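Local atomic coordinates of phosphoribosylaminoimidazole carboxylase (Treponema denticola, PDB entry 5C5D), a protein that catalyses the reversible carboxylation of 5-aminoimidazole ribonucleotide (AIR) with CO2 to give 4-carboxy-5-aminoimidazole ribonucleotide (CAIR) in de novo purine biosynthesis. Residues D[62-67]-D[84-89]. The protein carries 1 engineered substitution. Numbering follows the deposited sequence.
With EDO (1,2-ethanediol), chain I.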
loop_
_atom_site.group_PDB
_atom_site.type_symbol
_atom_site.label_atom_id
_atom_site.label_comp_id
_atom_site.label_asym_id
_atom_site.label_seq_id
_atom_site.Cartn_x
_atom_site.Cartn_y
_atom_site.Cartn_z
ATOM N N TYR D 62 -19.351 20.952 -14.400
ATOM C CA TYR D 62 -19.931 20.087 -13.389
ATOM C C TYR D 62 -18.839 19.659 -12.443
ATOM O O TYR D 62 -17.775 19.253 -12.902
ATOM C CB TYR D 62 -20.586 18.871 -14.049
ATOM C CG TYR D 62 -21.697 19.242 -15.006
ATOM C CD1 TYR D 62 -21.413 19.657 -16.297
ATOM C CD2 TYR D 62 -23.028 19.156 -14.629
ATOM C CE1 TYR D 62 -22.430 20.004 -17.173
ATOM C CE2 TYR D 62 -24.038 19.472 -15.487
ATOM C CZ TYR D 62 -23.743 19.895 -16.771
ATOM O OH TYR D 62 -24.739 20.250 -17.664
ATOM N N ILE D 63 -19.096 19.760 -11.145
ATOM C CA ILE D 63 -18.185 19.217 -10.131
ATOM C C ILE D 63 -18.935 18.060 -9.487
ATOM O O ILE D 63 -20.002 18.256 -8.896
ATOM C CB ILE D 63 -17.755 20.263 -9.101
ATOM C CG1 ILE D 63 -17.014 21.410 -9.777
ATOM C CG2 ILE D 63 -16.880 19.624 -8.020
ATOM C CD1 ILE D 63 -16.645 22.558 -8.793
ATOM N N THR D 64 -18.374 16.858 -9.596
ATOM C CA THR D 64 -19.052 15.642 -9.179
ATOM C C THR D 64 -18.421 15.032 -7.943
ATOM O O THR D 64 -17.217 14.857 -7.853
ATOM C CB THR D 64 -19.062 14.638 -10.326
ATOM O OG1 THR D 64 -17.716 14.538 -10.842
ATOM C CG2 THR D 64 -20.043 15.111 -11.405
ATOM N N ILE D 65 -19.279 14.784 -6.969
ATOM C CA ILE D 65 -18.880 14.316 -5.638
ATOM C C ILE D 65 -19.487 12.968 -5.301
ATOM O O ILE D 65 -20.680 12.876 -5.141
ATOM C CB ILE D 65 -19.351 15.291 -4.566
ATOM C CG1 ILE D 65 -18.775 16.689 -4.828
ATOM C CG2 ILE D 65 -18.919 14.850 -3.181
ATOM C CD1 ILE D 65 -19.529 17.760 -4.025
ATOM N N ALA D 66 -18.677 11.923 -5.192
ATOM C CA ALA D 66 -19.203 10.626 -4.824
ATOM C C ALA D 66 -18.170 9.882 -4.002
ATOM O O ALA D 66 -17.001 9.824 -4.391
ATOM C CB ALA D 66 -19.574 9.826 -6.032
ATOM N N GLY D 67 -18.622 9.317 -2.884
ATOM C CA GLY D 67 -17.735 8.542 -2.044
ATOM C C GLY D 67 -17.644 7.096 -2.471
ATOM O O GLY D 67 -18.268 6.668 -3.452
ATOM N N THR D 84 -15.616 18.466 -16.911
ATOM C CA THR D 84 -16.080 18.215 -15.559
ATOM C C THR D 84 -14.904 18.047 -14.631
ATOM O O THR D 84 -13.782 17.815 -15.062
ATOM C CB THR D 84 -16.967 16.957 -15.465
ATOM O OG1 THR D 84 -16.178 15.764 -15.584
ATOM C CG2 THR D 84 -18.026 16.939 -16.566
ATOM N N ILE D 85 -15.197 18.179 -13.350
ATOM C CA ILE D 85 -14.207 18.078 -12.259
ATOM C C ILE D 85 -14.712 17.055 -11.236
ATOM O O ILE D 85 -15.842 17.152 -10.783
ATOM C CB ILE D 85 -14.023 19.445 -11.581
ATOM C CG1 ILE D 85 -13.482 20.480 -12.562
ATOM C CG2 ILE D 85 -13.121 19.348 -10.322
ATOM C CD1 ILE D 85 -13.566 21.899 -12.048
ATOM N N ALA D 86 -13.882 16.072 -10.893
ATOM C CA ALA D 86 -14.176 15.141 -9.797
ATOM C C ALA D 86 -13.549 15.648 -8.522
ATOM O O ALA D 86 -12.365 15.909 -8.504
ATOM C CB ALA D 86 -13.630 13.765 -10.106
ATOM N N CYS D 87 -14.330 15.737 -7.460
ATOM C CA CYS D 87 -13.800 16.129 -6.165
ATOM C C CYS D 87 -14.453 15.225 -5.131
ATOM O O CYS D 87 -15.458 15.596 -4.508
ATOM C CB CYS D 87 -14.071 17.593 -5.896
ATOM S SG CYS D 87 -13.299 18.162 -4.351
ATOM N N PRO D 88 -13.891 14.014 -4.951
ATOM C CA PRO D 88 -14.519 13.059 -4.055
ATOM C C PRO D 88 -14.326 13.494 -2.597
ATOM O O PRO D 88 -13.362 14.214 -2.300
ATOM C CB PRO D 88 -13.792 11.756 -4.362
ATOM C CG PRO D 88 -12.441 12.173 -4.823
ATOM C CD PRO D 88 -12.699 13.445 -5.614
ATOM N N PRO D 89 -15.233 13.071 -1.711
ATOM C CA PRO D 89 -15.057 13.355 -0.300
ATOM C C PRO D 89 -13.875 12.575 0.226
ATOM O O PRO D 89 -13.507 11.551 -0.341
ATOM C CB PRO D 89 -16.366 12.880 0.333
ATOM C CG PRO D 89 -16.870 11.799 -0.576
ATOM C CD PRO D 89 -16.354 12.149 -1.963
HETATM C C1 EDO I . -10.616 9.237 -1.421
HETATM O O1 EDO I . -10.903 10.556 -1.858
HETATM C C2 EDO I . -9.340 9.329 -0.621
HETATM O O2 EDO I . -9.428 10.429 0.302
HETATM O O HOH W 1 -17.466 14.352 -13.621
#
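Ile63 and Ile85 run alongside each other from the same face of two parallel strands, with Ile63 CG1 4.0 Å from Ile85 CB. Ile63 CG2, anti to its backbone N, reaches toward the C-terminal end and meets CB of Cys87, just past the strand, at 4.1 Å; the forked isoleucine thus fills the dip between Ile85 and Cys87. Backbone bonds join the segments in parallel register: Ile85 N binds Tyr62 O, and Thr64 turns both its N and its O across, to Ile85 O (2.8 Å) and to Cys87 N, one residue beyond strand 84-86. On the Thr64 and Thr84 face, a water bridges the two OG1 atoms, which also bond to Ser73 and Asp77 of helix 72-79. Pro88 and Pro89 have no N-H to continue the pairing, and their rings pack instead. Pro88 CB meets Ala66 O, while Pro89 CD lies 3.4 Å from Ala66 O and, at the strand end, near Ile65 CG2 (3.9 Å). Pro89 CG rests on CA of Gly67, a substrate-binding residue; Pro89 also touches Asp14, another, placing this end at the active site. Strands 60-65 and 84-86 with helix 72-79 form a beta-alpha-beta unit of a flavodoxin-like sheet (order 2-1-3-4-5); strand 4-9 flanks central strand 60-65, strand 112-113 flanks 84-86, and helix 15-27 packs on Ile63 and Ile65.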